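Long-range contacts in TAF6 (Antonospora locustae, PDB 4ATG), which is probably a TFIID subunit with a HEAT-repeat C-terminal domain that is implicated in forming the Taf6-Taf9 complex: residues Val42-Ile53 against Cys66-Ile74; Thr94-Val102 against Arg145-Ala153. All coordinates share one frame; numbering follows the deposited sequence. Where two conformers were deposited one is given.

Contact 1 of 2, residues Val42-Ile53 against Cys66-Ile74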
loop_
_atom_site.group_PDB
_atom_site.type_symbol
_atom_site.label_atom_id
_atom_site.label_comp_id
_atom_site.label_asym_id
_atom_site.label_seq_id
_atom_site.Cartn_x
_atom_site.Cartn_y
_atom_site.Cartn_z
ATOM N N VAL A 42 -9.408 15.123 2.777
ATOM C CA VAL A 42 -8.981 13.863 2.138
ATOM C C VAL A 42 -7.828 13.995 1.113
ATOM O O VAL A 42 -6.800 13.350 1.313
ATOM C CB VAL A 42 -10.188 13.011 1.640
ATOM C CG1 VAL A 42 -9.696 11.820 0.807
ATOM C CG2 VAL A 42 -10.998 12.506 2.833
ATOM N N PRO A 43 -7.928 14.799 0.034
ATOM C CA PRO A 43 -6.794 14.889 -0.910
ATOM C C PRO A 43 -5.490 15.365 -0.260
ATOM O O PRO A 43 -4.408 14.938 -0.656
ATOM C CB PRO A 43 -7.287 15.913 -1.959
ATOM C CG PRO A 43 -8.396 16.637 -1.310
ATOM C CD PRO A 43 -9.063 15.619 -0.439
ATOM N N TYR A 44 -5.599 16.261 0.733
ATOM C CA TYR A 44 -4.436 16.810 1.432
ATOM C C TYR A 44 -3.799 15.763 2.348
ATOM O O TYR A 44 -2.575 15.682 2.421
ATOM C CB TYR A 44 -4.812 18.093 2.174
ATOM C CG TYR A 44 -5.250 19.184 1.217
ATOM C CD1 TYR A 44 -4.411 19.620 0.194
ATOM C CD2 TYR A 44 -6.539 19.705 1.265
ATOM C CE1 TYR A 44 -4.844 20.540 -0.753
ATOM C CE2 TYR A 44 -6.952 20.696 0.374
ATOM C CZ TYR A 44 -6.090 21.134 -0.615
ATOM O OH TYR A 44 -6.499 22.100 -1.502
ATOM N N PHE A 45 -4.626 14.942 3.019
ATOM C CA PHE A 45 -4.086 13.866 3.863
ATOM C C PHE A 45 -3.306 12.895 2.973
ATOM O O PHE A 45 -2.186 12.533 3.302
ATOM C CB PHE A 45 -5.216 13.113 4.581
ATOM C CG PHE A 45 -5.751 13.789 5.828
ATOM C CD1 PHE A 45 -4.890 14.177 6.855
ATOM C CD2 PHE A 45 -7.114 13.911 6.035
ATOM C CE1 PHE A 45 -5.386 14.759 8.033
ATOM C CE2 PHE A 45 -7.614 14.469 7.229
ATOM C CZ PHE A 45 -6.746 14.927 8.197
ATOM N N ILE A 46 -3.888 12.504 1.837
ATOM C CA ILE A 46 -3.230 11.581 0.909
ATOM C C ILE A 46 -1.945 12.177 0.361
ATOM O O ILE A 46 -0.933 11.488 0.325
ATOM C CB ILE A 46 -4.186 11.093 -0.204
ATOM C CG1 ILE A 46 -5.332 10.269 0.407
ATOM C CG2 ILE A 46 -3.416 10.272 -1.271
ATOM C CD1 ILE A 46 -6.498 10.217 -0.445
ATOM N N GLN A 47 -1.965 13.454 -0.040
ATOM C CA GLN A 47 -0.743 14.115 -0.540
ATOM C C GLN A 47 0.346 14.138 0.552
ATOM O O GLN A 47 1.498 13.792 0.270
ATOM C CB GLN A 47 -1.067 15.551 -1.030
ATOM C CG GLN A 47 0.079 16.248 -1.745
ATOM C CD GLN A 47 0.025 17.756 -1.607
ATOM O OE1 GLN A 47 -1.008 18.363 -1.274
ATOM N NE2 GLN A 47 1.150 18.399 -1.863
ATOM N N HIS A 48 0.001 14.527 1.810
ATOM C CA HIS A 48 1.015 14.560 2.889
ATOM C C HIS A 48 1.534 13.181 3.220
ATOM O O HIS A 48 2.748 12.997 3.387
ATOM C CB HIS A 48 0.472 15.200 4.181
ATOM C CG HIS A 48 1.426 15.092 5.343
ATOM N ND1 HIS A 48 2.440 16.013 5.530
ATOM C CD2 HIS A 48 1.500 14.160 6.323
ATOM C CE1 HIS A 48 3.080 15.631 6.626
ATOM N NE2 HIS A 48 2.550 14.520 7.138
ATOM N N ILE A 49 0.610 12.228 3.405
ATOM C CA ILE A 49 0.983 10.865 3.784
ATOM C C ILE A 49 1.905 10.268 2.709
ATOM O O ILE A 49 2.917 9.676 3.071
ATOM C CB ILE A 49 -0.250 9.964 4.111
ATOM C CG1 ILE A 49 -0.988 10.475 5.375
ATOM C CG2 ILE A 49 0.177 8.506 4.317
ATOM C CD1 ILE A 49 -2.557 10.008 5.428
ATOM N N SER A 50 1.574 10.447 1.393
ATOM C CA SER A 50 2.423 9.926 0.304
ATOM C C SER A 50 3.819 10.507 0.393
ATOM O O SER A 50 4.800 9.774 0.250
ATOM C CB SER A 50 1.836 10.263 -1.064
ATOM O OG SER A 50 0.625 9.564 -1.260
ATOM N N GLU A 51 3.919 11.835 0.654
ATOM C CA GLU A 51 5.217 12.519 0.771
ATOM C C GLU A 51 5.985 12.044 1.999
ATOM O O GLU A 51 7.196 11.851 1.942
ATOM C CB GLU A 51 5.035 14.052 0.816
ATOM C CG GLU A 51 4.744 14.671 -0.542
ATOM C CD GLU A 51 4.309 16.127 -0.554
ATOM O OE1 GLU A 51 4.030 16.693 0.530
ATOM O OE2 GLU A 51 4.217 16.694 -1.667
ATOM N N LEU A 52 5.277 11.818 3.103
ATOM C CA LEU A 52 5.909 11.352 4.338
ATOM C C LEU A 52 6.471 9.941 4.147
ATOM O O LEU A 52 7.590 9.688 4.588
ATOM C CB LEU A 52 4.889 11.421 5.504
ATOM C CG LEU A 52 5.396 11.033 6.904
ATOM C CD1 LEU A 52 6.589 11.909 7.356
ATOM C CD2 LEU A 52 4.252 11.103 7.919
ATOM N N ILE A 53 5.743 9.037 3.438
ATOM C CA ILE A 53 6.248 7.680 3.175
ATOM C C ILE A 53 7.585 7.753 2.425
ATOM O O ILE A 53 8.521 7.044 2.783
ATOM C CB ILE A 53 5.187 6.848 2.406
ATOM C CG1 ILE A 53 4.117 6.289 3.394
ATOM C CG2 ILE A 53 5.816 5.719 1.556
ATOM C CD1 ILE A 53 2.769 5.979 2.698
ATOM N N CYS A 66 1.322 5.312 8.446
ATOM C CA CYS A 66 0.858 5.849 7.146
ATOM C C CYS A 66 -0.091 4.895 6.458
ATOM O O CYS A 66 -1.145 5.308 5.987
ATOM C CB CYS A 66 2.044 6.186 6.259
ATOM S SG CYS A 66 2.996 7.609 6.845
ATOM N N ILE A 67 0.261 3.605 6.451
ATOM C CA ILE A 67 -0.571 2.557 5.844
ATOM C C ILE A 67 -1.906 2.479 6.579
ATOM O O ILE A 67 -2.954 2.372 5.943
ATOM C CB ILE A 67 0.223 1.214 5.867
ATOM C CG1 ILE A 67 1.451 1.300 4.922
ATOM C CG2 ILE A 67 -0.692 0.023 5.471
ATOM C CD1 ILE A 67 2.611 0.225 5.283
ATOM N N ALA A 68 -1.870 2.534 7.924
ATOM C CA ALA A 68 -3.082 2.472 8.766
ATOM C C ALA A 68 -3.959 3.686 8.542
ATOM O O ALA A 68 -5.172 3.527 8.534
ATOM C CB ALA A 68 -2.700 2.350 10.240
ATOM N N LEU A 69 -3.359 4.894 8.319
ATOM C CA LEU A 69 -4.150 6.105 8.036
ATOM C C LEU A 69 -4.858 5.959 6.693
ATOM O O LEU A 69 -6.017 6.373 6.550
ATOM C CB LEU A 69 -3.268 7.353 8.053
ATOM C CG LEU A 69 -2.738 7.772 9.455
ATOM C CD1 LEU A 69 -1.709 8.892 9.300
ATOM C CD2 LEU A 69 -3.865 8.287 10.316
ATOM N N TYR A 70 -4.178 5.395 5.689
ATOM C CA TYR A 70 -4.864 5.177 4.397
ATOM C C TYR A 70 -6.075 4.256 4.594
ATOM O O TYR A 70 -7.152 4.526 4.061
ATOM C CB TYR A 70 -3.946 4.507 3.384
ATOM C CG TYR A 70 -2.937 5.415 2.707
ATOM C CD1 TYR A 70 -3.220 6.764 2.473
ATOM C CD2 TYR A 70 -1.734 4.908 2.230
ATOM C CE1 TYR A 70 -2.314 7.585 1.792
ATOM C CE2 TYR A 70 -0.831 5.712 1.537
ATOM C CZ TYR A 70 -1.117 7.052 1.337
ATOM O OH TYR A 70 -0.197 7.829 0.685
ATOM N N PHE A 71 -5.892 3.163 5.343
ATOM C CA PHE A 71 -6.976 2.204 5.574
ATOM C C PHE A 71 -8.117 2.858 6.335
ATOM O O PHE A 71 -9.279 2.554 6.079
ATOM C CB PHE A 71 -6.432 0.956 6.323
ATOM C CG PHE A 71 -7.416 -0.202 6.357
ATOM C CD1 PHE A 71 -8.061 -0.626 5.196
ATOM C CD2 PHE A 71 -7.712 -0.848 7.552
ATOM C CE1 PHE A 71 -8.977 -1.693 5.229
ATOM C CE2 PHE A 71 -8.628 -1.911 7.585
ATOM C CZ PHE A 71 -9.253 -2.320 6.425
ATOM N N SER A 72 -7.802 3.763 7.284
ATOM C CA SER A 72 -8.856 4.454 8.040
ATOM C C SER A 72 -9.701 5.281 7.075
ATOM O O SER A 72 -10.918 5.244 7.155
ATOM C CB SER A 72 -8.263 5.389 9.096
ATOM O OG SER A 72 -7.784 4.693 10.236
ATOM N N LEU A 73 -9.057 6.035 6.177
ATOM C CA LEU A 73 -9.812 6.886 5.227
ATOM C C LEU A 73 -10.635 6.007 4.266
ATOM O O LEU A 73 -11.809 6.303 3.993
ATOM C CB LEU A 73 -8.828 7.761 4.437
ATOM C CG LEU A 73 -8.146 8.909 5.204
ATOM C CD1 LEU A 73 -7.121 9.614 4.280
ATOM C CD2 LEU A 73 -9.162 9.928 5.678
ATOM N N ILE A 74 -10.051 4.875 3.834
ATOM C CA ILE A 74 -10.773 3.925 2.952
ATOM C C ILE A 74 -12.031 3.392 3.663
ATOM O O ILE A 74 -13.085 3.257 3.032
ATOM C CB ILE A 74 -9.821 2.774 2.496
ATOM C CG1 ILE A 74 -8.745 3.293 1.526
ATOM C CG2 ILE A 74 -10.612 1.593 1.830
ATOM C CD1 ILE A 74 -7.571 2.338 1.387
#
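Cys66 meets three side chains of the facing helix at once. Its CB lies 3.5 Å from Ile53 CG1 and also touches the CG2 methyl of Ile49, while its SG reaches on to Leu52, with CD2 at 3.9 Å. The CA atoms of Cys66 and Ile49 are 6.0 Å apart, the closest pair in the register, and the small cysteine fits this narrow end. One turn on, Leu69 crosses Ile49 obliquely, its CB against Ile49 CD1; Leu69 also touches Ile20 of helix 7-20.

Tyr70 is the knob of the interface, its side chain held in a hole formed by Ile46, Ile49, Ser50 and Ile53. The two helices run antiparallel at 160°, with axes 10.3 Å apart at closest approach, which is the hairpin geometry expected of paired helices in a HEAT-repeat array. A chi1 of -79°, with CG on the side of the backbone N, sends the Tyr70 ring out toward the facing helix, where the Ile49 side chain runs the opposite way alongside it. Ile49 CG2 sits over one face, 3.9 Å from the ring centroid and 26° off the normal, a CH-pi contact displaced toward the rim. Ile53 CD1 comes against CE2 obliquely. In the conformer given, Ser50 OG stands at the ring's edge, 2.7 Å from Tyr70 OH, and donates to Ile46 O, which also takes the helical Ser50 N-H; the two donors approach that carbonyl from opposite faces of its plane. Tyr70 OH hydrogen-bonds Ser91 OG of helix 85-97.

At Leu73 the backbones have spread to 7.7 Å between its CA and that of Val42. Its CD1 methyl lies 4.0 Å from Phe45 CB and more loosely against Ile46 CG1, and CD2 reaches Val42 CG2.

Contact 2 of 2, residues Thr94-Val102 against Arg145-Ala153; sequences TCVIGKSIV and RSEDSQYGA
Ser149 OG donates to Ile97 O across 2.6 Å, the one direct hydrogen bond between the two segments. The hydroxyl approaches at a C=O...O angle of 146° and is tilted 34° from the carbonyl plane. The serine's first torsion turns OG back beside its own N, and the same oxygen lies close to Lys99 CA. Replacing Ser149 by an alanine would probably leave Ile97 O without this donor and remove the only direct hydrogen bond from one segment to the other.

Water carries the remaining polar links. One molecule accepts from Arg145 NH1 and, weakly, from Lys99 N. A second donates to Lys99 O at 2.7 Å and hydrogen-bonds Ser146 OG, and a third donates to both Ile101 O and Asp148 OD2. The carboxylate's stronger partner is Lys184, through a salt bridge at OD1.

These bonds join the end of one helix to the start of another. Gly98 is the first residue to leave helical angles after helix 85-97, whereas Ser146 is the N-cap of helix 147-160, its OG accepting from Ser149 N at 3.2 Å with an angle of 158° at the hydrogen. The pairing thus lies between helices of a HEAT-repeat domain that are separated in sequence by two others.

Backbone and apolar contacts pair Val96 with Gly152 and Ile97 with Ala153. Gly152 has its CA 3.6 Å from Val96 O in a nearly straight CA-H...O contact, and any CB there would collide with that oxygen. Val96 turns CG1 away from its own N, onto the Gly152 peptide, 3.3 Å from Gly152 O. Ile97 divides its branches: CG2 touches Ala153 CB at 3.9 Å, and CD1 meets the Arg145 guanidinium where the two side chains cross. Val139 of helix 128-140 touches Ile97, Arg145, Ser149 and Ala153.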
loop_
_atom_site.group_PDB
_atom_site.type_symbol
_atom_site.label_atom_id
_atom_site.label_comp_id
_atom_site.label_asym_id
_atom_site.label_seq_id
_atom_site.Cartn_x
_atom_site.Cartn_y
_atom_site.Cartn_z
ATOM N N THR A 94 4.434 1.477 -3.294
ATOM C CA THR A 94 5.813 1.904 -2.963
ATOM C C THR A 94 6.250 1.200 -1.653
ATOM O O THR A 94 7.399 0.794 -1.532
ATOM C CB THR A 94 5.866 3.417 -2.831
ATOM O OG1 THR A 94 5.585 3.988 -4.113
ATOM C CG2 THR A 94 7.212 3.925 -2.324
ATOM N N CYS A 95 5.328 1.047 -0.689
ATOM C CA CYS A 95 5.643 0.348 0.573
ATOM C C CYS A 95 5.824 -1.140 0.375
ATOM O O CYS A 95 6.535 -1.770 1.156
ATOM C CB CYS A 95 4.593 0.634 1.637
ATOM S SG CYS A 95 4.529 2.362 2.140
ATOM N N VAL A 96 5.181 -1.709 -0.657
ATOM C CA VAL A 96 5.298 -3.160 -0.946
ATOM C C VAL A 96 6.652 -3.441 -1.624
ATOM O O VAL A 96 7.384 -4.344 -1.215
ATOM C CB VAL A 96 4.133 -3.670 -1.858
ATOM C CG1 VAL A 96 4.321 -5.139 -2.246
ATOM C CG2 VAL A 96 2.763 -3.470 -1.199
ATOM N N ILE A 97 6.954 -2.665 -2.674
ATOM C CA ILE A 97 8.107 -2.868 -3.550
ATOM C C ILE A 97 9.344 -1.968 -3.335
ATOM O O ILE A 97 10.381 -2.239 -3.926
ATOM C CB ILE A 97 7.633 -2.887 -5.037
ATOM C CG1 ILE A 97 7.148 -1.503 -5.505
ATOM C CG2 ILE A 97 6.574 -3.963 -5.299
ATOM C CD1 ILE A 97 7.944 -0.892 -6.487
ATOM N N GLY A 98 9.215 -0.904 -2.546
ATOM C CA GLY A 98 10.288 0.054 -2.279
ATOM C C GLY A 98 11.625 -0.581 -1.949
ATOM O O GLY A 98 11.687 -1.500 -1.126
ATOM N N LYS A 99 12.699 -0.128 -2.629
ATOM C CA LYS A 99 14.037 -0.707 -2.445
ATOM C C LYS A 99 14.679 -0.363 -1.109
ATOM O O LYS A 99 15.532 -1.106 -0.649
ATOM C CB LYS A 99 14.984 -0.359 -3.626
ATOM C CG LYS A 99 15.334 1.121 -3.779
ATOM C CD LYS A 99 16.201 1.363 -5.007
ATOM C CE LYS A 99 16.526 2.819 -5.207
ATOM N NZ LYS A 99 17.463 3.015 -6.345
ATOM N N SER A 100 14.294 0.770 -0.499
ATOM C CA SER A 100 14.921 1.230 0.744
ATOM C C SER A 100 14.278 0.708 2.034
ATOM O O SER A 100 14.841 0.899 3.111
ATOM C CB SER A 100 15.031 2.756 0.749
ATOM O OG SER A 100 15.586 3.230 -0.468
ATOM N N ILE A 101 13.120 0.034 1.929
ATOM C CA ILE A 101 12.424 -0.518 3.095
ATOM C C ILE A 101 13.145 -1.770 3.601
ATOM O O ILE A 101 13.420 -2.681 2.820
ATOM C CB ILE A 101 10.923 -0.752 2.777
ATOM C CG1 ILE A 101 10.204 0.607 2.599
ATOM C CG2 ILE A 101 10.230 -1.632 3.854
ATOM C CD1 ILE A 101 9.006 0.543 1.785
ATOM N N VAL A 102 13.460 -1.805 4.898
ATOM C CA VAL A 102 14.186 -2.927 5.490
ATOM C C VAL A 102 13.299 -3.919 6.244
ATOM O O VAL A 102 13.725 -5.048 6.479
ATOM C CB VAL A 102 15.457 -2.514 6.295
ATOM C CG1 VAL A 102 16.522 -1.913 5.381
ATOM C CG2 VAL A 102 15.125 -1.562 7.440
ATOM N N ARG A 145 15.868 -5.725 -9.726
ATOM C CA ARG A 145 15.215 -5.459 -8.452
ATOM C C ARG A 145 15.878 -6.283 -7.362
ATOM O O ARG A 145 16.388 -7.370 -7.650
ATOM C CB ARG A 145 13.715 -5.804 -8.525
ATOM C CG ARG A 145 12.875 -4.715 -9.157
ATOM C CD ARG A 145 12.723 -3.562 -8.202
ATOM N NE ARG A 145 12.071 -2.420 -8.825
ATOM C CZ ARG A 145 11.631 -1.368 -8.150
ATOM N NH1 ARG A 145 11.782 -1.306 -6.831
ATOM N NH2 ARG A 145 11.042 -0.369 -8.784
ATOM N N SER A 146 15.867 -5.768 -6.119
ATOM C CA SER A 146 16.450 -6.457 -4.965
ATOM C C SER A 146 15.579 -7.635 -4.538
ATOM O O SER A 146 14.398 -7.711 -4.913
ATOM C CB SER A 146 16.614 -5.496 -3.785
ATOM O OG SER A 146 15.382 -5.247 -3.118
ATOM N N GLU A 147 16.163 -8.541 -3.728
ATOM C CA GLU A 147 15.468 -9.700 -3.172
ATOM C C GLU A 147 14.222 -9.274 -2.379
ATOM O O GLU A 147 13.168 -9.894 -2.522
ATOM C CB GLU A 147 16.427 -10.473 -2.261
ATOM C CG GLU A 147 15.826 -11.726 -1.644
ATOM C CD GLU A 147 16.841 -12.586 -0.928
ATOM O OE1 GLU A 147 17.481 -12.087 0.026
ATOM O OE2 GLU A 147 16.980 -13.769 -1.309
ATOM N N ASP A 148 14.352 -8.230 -1.533
ATOM C CA ASP A 148 13.253 -7.749 -0.695
ATOM C C ASP A 148 12.125 -7.132 -1.521
ATOM O O ASP A 148 10.951 -7.341 -1.191
ATOM C CB ASP A 148 13.775 -6.774 0.380
ATOM C CG ASP A 148 14.578 -7.421 1.501
ATOM O OD1 ASP A 148 14.647 -8.680 1.544
ATOM O OD2 ASP A 148 15.101 -6.677 2.358
ATOM N N SER A 149 12.477 -6.420 -2.623
ATOM C CA SER A 149 11.474 -5.821 -3.521
ATOM C C SER A 149 10.668 -6.907 -4.231
ATOM O O SER A 149 9.442 -6.838 -4.267
ATOM C CB SER A 149 12.137 -4.909 -4.550
ATOM O OG SER A 149 12.540 -3.695 -3.943
ATOM N N GLN A 150 11.363 -7.921 -4.790
ATOM C CA GLN A 150 10.733 -9.035 -5.495
ATOM C C GLN A 150 9.860 -9.851 -4.546
ATOM O O GLN A 150 8.806 -10.330 -4.956
ATOM C CB GLN A 150 11.804 -9.946 -6.112
ATOM C CG GLN A 150 12.587 -9.285 -7.260
ATOM C CD GLN A 150 13.747 -10.152 -7.683
ATOM O OE1 GLN A 150 14.102 -11.131 -7.019
ATOM N NE2 GLN A 150 14.371 -9.810 -8.799
ATOM N N TYR A 151 10.300 -9.995 -3.282
ATOM C CA TYR A 151 9.564 -10.719 -2.237
ATOM C C TYR A 151 8.256 -9.991 -1.928
ATOM O O TYR A 151 7.214 -10.633 -1.801
ATOM C CB TYR A 151 10.414 -10.857 -0.965
ATOM C CG TYR A 151 9.677 -11.477 0.193
ATOM C CD1 TYR A 151 9.532 -12.859 0.295
ATOM C CD2 TYR A 151 9.127 -10.687 1.198
ATOM C CE1 TYR A 151 8.842 -13.438 1.359
ATOM C CE2 TYR A 151 8.415 -11.255 2.254
ATOM C CZ TYR A 151 8.288 -12.632 2.335
ATOM O OH TYR A 151 7.633 -13.210 3.391
ATOM N N GLY A 152 8.328 -8.673 -1.746
ATOM C CA GLY A 152 7.122 -7.886 -1.475
ATOM C C GLY A 152 6.141 -8.038 -2.625
ATOM O O GLY A 152 4.961 -8.334 -2.407
ATOM N N ALA A 153 6.635 -7.877 -3.863
ATOM C CA ALA A 153 5.813 -7.989 -5.081
ATOM C C ALA A 153 5.139 -9.360 -5.174
ATOM O O ALA A 153 3.930 -9.415 -5.373
ATOM C CB ALA A 153 6.652 -7.727 -6.313
HETATM O O HOH W 1 12.068 1.583 -5.431
HETATM O O HOH W 2 15.920 -3.772 -0.984
HETATM O O HOH W 3 15.738 -4.149 1.801
#

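Overall arrangement
Contact 1 closes before contact 2 opens, so the two lie in series along the chain, their centres about 20 Å apart and on opposite sides of the chain's centre. The first pairs helix 42-55 with its successor 60-75; the second joins helix 85-97 and the loop after it to helix 147-160, past helices 104-121 and 128-140. Helix 85-97 connects them directly: Cys95 SG packs 3.6 Å from Ile53 CG2, and Cys95 CB also touches Ile67. All four segments belong to the HEAT-repeat domain, consistent with one continuous all-helical array in which both neighbouring and more distant helices are packed together.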